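Local coordinates for protein amphinase-2 (Rana pipiens, PDB 2P7S) that hydrolyses RNA, including poly(U), poly(C) and ribosomal RNA, as a secreted endonuclease of the pancreatic ribonuclease family, and is cytotoxic to cultured carcinoma cells, at residues G64-T78 / Q89-D102. Sequence-based numbering, arbitrary orientation. Where two conformers were deposited one is given.
Sequences GRVNKSSTQQFTLTT and QSNTTNFICITCRD
S70 OG is held by two hydrogen bonds: it accepts from I96 N across the contact at 3.1 Å and donates to Q72 O of its own segment at 2.8 Å. With OG between its own backbone N and carbonyl carbon (chi1 64°), the hydroxyl lies within reach of both. S70 N adds a bond to I96 O, so the S69–F74 break, where the antiparallel register slips by two residues, is still stitched together. Here Q73 lays CG over the face of the F95 ring, a CH-pi contact 3.8 Å from the centroid, its amide plane only 16° from the ring plane; T71 O meets the ring edge, and K113 makes a cation-pi contact with the ring. Replacing F95 by alanine would probably leave Q73 CG without the ring face it rests on and K113 without its cation-pi partner. Both methyls of L76 touch I96 CG2, CD1 at 3.6 Å, on the sheet face that also carries F74. In the pairing of 65-69 with 96-101, T99 OG1 donates to N67 OD1 at 2.7 Å, while C97 and C100 are tied to C114 and C59 by disulfides. At the outer end R101 CG lies over one face of the R65 guanidinium, whose NH2 pairs with E7. Backbone pairing thus joins 65-69 and 74-78 to one broken strand of the ribonuclease A fold; through T78 OG1, bonded to T46 of the probable substrate site, and T99, beside H107, the probable proton donor, it probably helps place both.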
# COMPACT_ATOMS: atom_id res chain seq x y z
N GLY A 64 -20.03 0.95 4.56
CA GLY A 64 -20.11 0.05 3.42
C GLY A 64 -18.79 -0.00 2.67
O GLY A 64 -17.78 0.52 3.14
N ARG A 65 -18.79 -0.63 1.50
CA ARG A 65 -17.58 -0.70 0.68
C ARG A 65 -17.56 0.52 -0.22
O ARG A 65 -18.35 0.62 -1.16
CB ARG A 65 -17.57 -1.98 -0.16
CG ARG A 65 -17.40 -3.25 0.64
CD ARG A 65 -17.43 -4.49 -0.25
NE ARG A 65 -17.14 -5.72 0.49
CZ ARG A 65 -15.95 -6.03 1.00
NH1 ARG A 65 -14.92 -5.20 0.85
NH2 ARG A 65 -15.79 -7.17 1.65
N VAL A 66 -16.67 1.46 0.07
CA VAL A 66 -16.56 2.69 -0.70
C VAL A 66 -15.13 3.20 -0.75
O VAL A 66 -14.34 2.97 0.17
CB VAL A 66 -17.43 3.81 -0.08
CG1 VAL A 66 -18.90 3.49 -0.26
CG2 VAL A 66 -17.09 3.96 1.40
N ASN A 67 -14.79 3.89 -1.84
CA ASN A 67 -13.45 4.44 -1.99
C ASN A 67 -13.36 5.76 -1.24
O ASN A 67 -14.30 6.55 -1.27
CB ASN A 67 -13.12 4.68 -3.47
CG ASN A 67 -12.87 3.40 -4.23
OD1 ASN A 67 -12.92 2.31 -3.66
ND2 ASN A 67 -12.60 3.52 -5.53
N LYS A 68 -12.24 5.97 -0.56
CA LYS A 68 -12.02 7.19 0.21
C LYS A 68 -10.63 7.78 -0.04
O LYS A 68 -9.65 7.04 -0.12
CB LYS A 68 -12.17 6.91 1.71
CG LYS A 68 -13.57 6.50 2.17
CD LYS A 68 -14.55 7.66 2.04
CE LYS A 68 -15.91 7.31 2.63
NZ LYS A 68 -16.86 8.46 2.56
N SER A 69 -10.55 9.10 -0.15
CA SER A 69 -9.27 9.78 -0.34
C SER A 69 -8.75 10.14 1.05
O SER A 69 -9.53 10.54 1.91
CB SER A 69 -9.45 11.08 -1.15
OG SER A 69 -9.84 10.83 -2.49
N SER A 70 -7.45 10.00 1.27
CA SER A 70 -6.88 10.35 2.56
C SER A 70 -6.78 11.87 2.64
O SER A 70 -6.57 12.53 1.63
CB SER A 70 -5.49 9.72 2.73
OG SER A 70 -4.57 10.26 1.78
N THR A 71 -6.92 12.41 3.85
CA THR A 71 -6.84 13.85 4.03
C THR A 71 -5.40 14.27 4.30
O THR A 71 -5.06 15.45 4.23
CB THR A 71 -7.76 14.32 5.18
OG1 THR A 71 -7.48 13.56 6.36
CG2 THR A 71 -9.22 14.12 4.79
N GLN A 72 -4.56 13.29 4.59
CA GLN A 72 -3.15 13.54 4.85
C GLN A 72 -2.31 12.86 3.77
O GLN A 72 -2.78 11.94 3.11
CB GLN A 72 -2.77 13.00 6.23
CG GLN A 72 -3.16 11.55 6.45
CD GLN A 72 -2.78 11.05 7.83
OE1 GLN A 72 -1.62 11.15 8.25
NE2 GLN A 72 -3.75 10.49 8.55
N GLN A 73 -1.08 13.33 3.59
CA GLN A 73 -0.18 12.76 2.59
C GLN A 73 0.74 11.74 3.26
O GLN A 73 1.09 11.88 4.43
CB GLN A 73 0.68 13.85 1.95
CG GLN A 73 -0.07 14.93 1.18
CD GLN A 73 0.87 15.86 0.42
OE1 GLN A 73 1.55 15.45 -0.52
NE2 GLN A 73 0.93 17.12 0.84
N PHE A 74 1.13 10.71 2.51
CA PHE A 74 2.03 9.69 3.03
C PHE A 74 3.24 9.54 2.12
O PHE A 74 3.20 9.96 0.96
CB PHE A 74 1.34 8.32 3.12
CG PHE A 74 0.15 8.30 4.03
CD1 PHE A 74 -1.08 8.80 3.61
CD2 PHE A 74 0.25 7.79 5.32
CE1 PHE A 74 -2.19 8.78 4.45
CE2 PHE A 74 -0.84 7.78 6.18
CZ PHE A 74 -2.07 8.27 5.74
N THR A 75 4.31 8.95 2.65
CA THR A 75 5.52 8.69 1.87
C THR A 75 5.23 7.36 1.19
O THR A 75 4.95 6.36 1.86
CB THR A 75 6.74 8.54 2.79
OG1 THR A 75 6.91 9.74 3.55
CG2 THR A 75 8.00 8.30 1.96
N LEU A 76 5.31 7.34 -0.14
CA LEU A 76 4.99 6.15 -0.93
C LEU A 76 6.06 5.63 -1.87
O LEU A 76 6.63 6.40 -2.65
CB LEU A 76 3.75 6.43 -1.77
CG LEU A 76 2.52 6.99 -1.06
CD1 LEU A 76 1.59 7.59 -2.10
CD2 LEU A 76 1.84 5.89 -0.27
N THR A 77 6.32 4.33 -1.81
CA THR A 77 7.27 3.70 -2.70
C THR A 77 6.49 2.81 -3.66
O THR A 77 5.73 1.94 -3.25
CB THR A 77 8.28 2.82 -1.95
OG1 THR A 77 9.15 3.66 -1.19
CG2 THR A 77 9.10 1.98 -2.93
N THR A 78 6.67 3.04 -4.96
CA THR A 78 5.98 2.24 -5.94
C THR A 78 7.00 1.38 -6.68
O THR A 78 8.01 1.88 -7.15
CB THR A 78 5.22 3.15 -6.95
OG1 THR A 78 4.16 3.83 -6.27
CG2 THR A 78 4.63 2.32 -8.09
N GLN A 89 12.09 1.63 -9.17
CA GLN A 89 11.58 2.11 -7.89
C GLN A 89 11.44 3.62 -7.89
O GLN A 89 12.35 4.34 -8.31
CB GLN A 89 12.54 1.67 -6.78
CG GLN A 89 12.18 2.10 -5.37
CD GLN A 89 13.05 1.41 -4.32
OE1 GLN A 89 13.54 0.30 -4.54
NE2 GLN A 89 13.23 2.05 -3.17
N SER A 90 10.30 4.10 -7.40
CA SER A 90 10.06 5.54 -7.32
C SER A 90 9.39 5.84 -5.99
O SER A 90 8.60 5.06 -5.48
CB SER A 90 9.17 6.01 -8.47
OG SER A 90 7.84 5.58 -8.28
N ASN A 91 9.73 6.99 -5.42
CA ASN A 91 9.17 7.41 -4.15
C ASN A 91 8.57 8.80 -4.27
O ASN A 91 9.19 9.70 -4.84
CB ASN A 91 10.24 7.43 -3.07
CG ASN A 91 9.87 8.31 -1.90
OD1 ASN A 91 8.91 8.04 -1.18
ND2 ASN A 91 10.63 9.38 -1.70
N THR A 92 7.37 8.97 -3.73
CA THR A 92 6.69 10.25 -3.77
C THR A 92 5.89 10.43 -2.49
O THR A 92 5.68 9.47 -1.74
CB THR A 92 5.69 10.32 -4.94
OG1 THR A 92 4.61 9.41 -4.69
CG2 THR A 92 6.36 9.94 -6.26
N THR A 93 5.48 11.66 -2.24
CA THR A 93 4.66 11.96 -1.07
C THR A 93 3.37 12.42 -1.74
O THR A 93 3.40 13.24 -2.65
CB THR A 93 5.23 13.10 -0.23
OG1 THR A 93 5.31 14.29 -1.02
CG2 THR A 93 6.62 12.73 0.29
N ASN A 94 2.25 11.87 -1.30
CA ASN A 94 0.99 12.23 -1.92
C ASN A 94 -0.13 11.63 -1.09
O ASN A 94 0.12 10.92 -0.11
CB ASN A 94 0.93 11.64 -3.33
CG ASN A 94 -0.05 12.35 -4.24
OD1 ASN A 94 -0.93 13.08 -3.78
ND2 ASN A 94 0.09 12.14 -5.54
N PHE A 95 -1.36 11.93 -1.47
CA PHE A 95 -2.51 11.38 -0.78
C PHE A 95 -2.69 10.03 -1.45
O PHE A 95 -2.02 9.73 -2.45
CB PHE A 95 -3.77 12.22 -1.02
CG PHE A 95 -3.57 13.70 -0.81
CD1 PHE A 95 -2.98 14.48 -1.79
CD2 PHE A 95 -3.98 14.30 0.38
CE1 PHE A 95 -2.79 15.85 -1.60
CE2 PHE A 95 -3.80 15.67 0.58
CZ PHE A 95 -3.20 16.44 -0.41
N ILE A 96 -3.57 9.20 -0.90
CA ILE A 96 -3.83 7.91 -1.50
C ILE A 96 -5.32 7.68 -1.57
O ILE A 96 -6.09 8.29 -0.83
CB ILE A 96 -3.16 6.75 -0.72
CG1 ILE A 96 -3.70 6.70 0.72
CG2 ILE A 96 -1.65 6.92 -0.74
CD1 ILE A 96 -3.16 5.53 1.55
N CYS A 97 -5.72 6.81 -2.49
CA CYS A 97 -7.12 6.47 -2.68
C CYS A 97 -7.24 4.99 -2.38
O CYS A 97 -6.58 4.16 -3.00
CB CYS A 97 -7.55 6.76 -4.13
SG CYS A 97 -9.24 6.18 -4.47
N ILE A 98 -8.09 4.66 -1.41
CA ILE A 98 -8.27 3.27 -1.02
C ILE A 98 -9.74 2.91 -0.94
O ILE A 98 -10.61 3.79 -0.91
CB ILE A 98 -7.65 2.99 0.38
CG1 ILE A 98 -8.37 3.82 1.44
CG2 ILE A 98 -6.17 3.33 0.38
CD1 ILE A 98 -7.87 3.59 2.86
N THR A 99 -10.02 1.61 -0.92
CA THR A 99 -11.40 1.16 -0.79
C THR A 99 -11.51 0.76 0.67
O THR A 99 -10.63 0.09 1.21
CB THR A 99 -11.70 -0.09 -1.63
OG1 THR A 99 -11.37 0.16 -3.00
CG2 THR A 99 -13.17 -0.46 -1.53
N CYS A 100 -12.58 1.21 1.32
CA CYS A 100 -12.83 0.89 2.72
C CYS A 100 -13.99 -0.08 2.80
O CYS A 100 -14.86 -0.08 1.93
CB CYS A 100 -13.24 2.14 3.49
SG CYS A 100 -12.04 3.49 3.65
N ARG A 101 -13.98 -0.90 3.84
CA ARG A 101 -15.08 -1.82 4.12
C ARG A 101 -15.39 -1.28 5.51
O ARG A 101 -14.76 -1.69 6.49
CB ARG A 101 -14.60 -3.27 4.19
CG ARG A 101 -15.74 -4.30 4.21
CD ARG A 101 -16.45 -4.34 5.55
NE ARG A 101 -15.60 -4.89 6.60
CZ ARG A 101 -15.91 -4.88 7.90
NH1 ARG A 101 -17.05 -4.35 8.31
NH2 ARG A 101 -15.07 -5.41 8.78
N ASP A 102 -16.31 -0.33 5.58
CA ASP A 102 -16.65 0.32 6.83
C ASP A 102 -15.38 1.00 7.37
O ASP A 102 -14.80 1.84 6.69
CB ASP A 102 -17.21 -0.69 7.84
CG ASP A 102 -18.57 -1.25 7.42
OD1 ASP A 102 -19.48 -0.45 7.11
OD2 ASP A 102 -18.73 -2.49 7.39
O HOH W 1 5.17 6.64 -5.25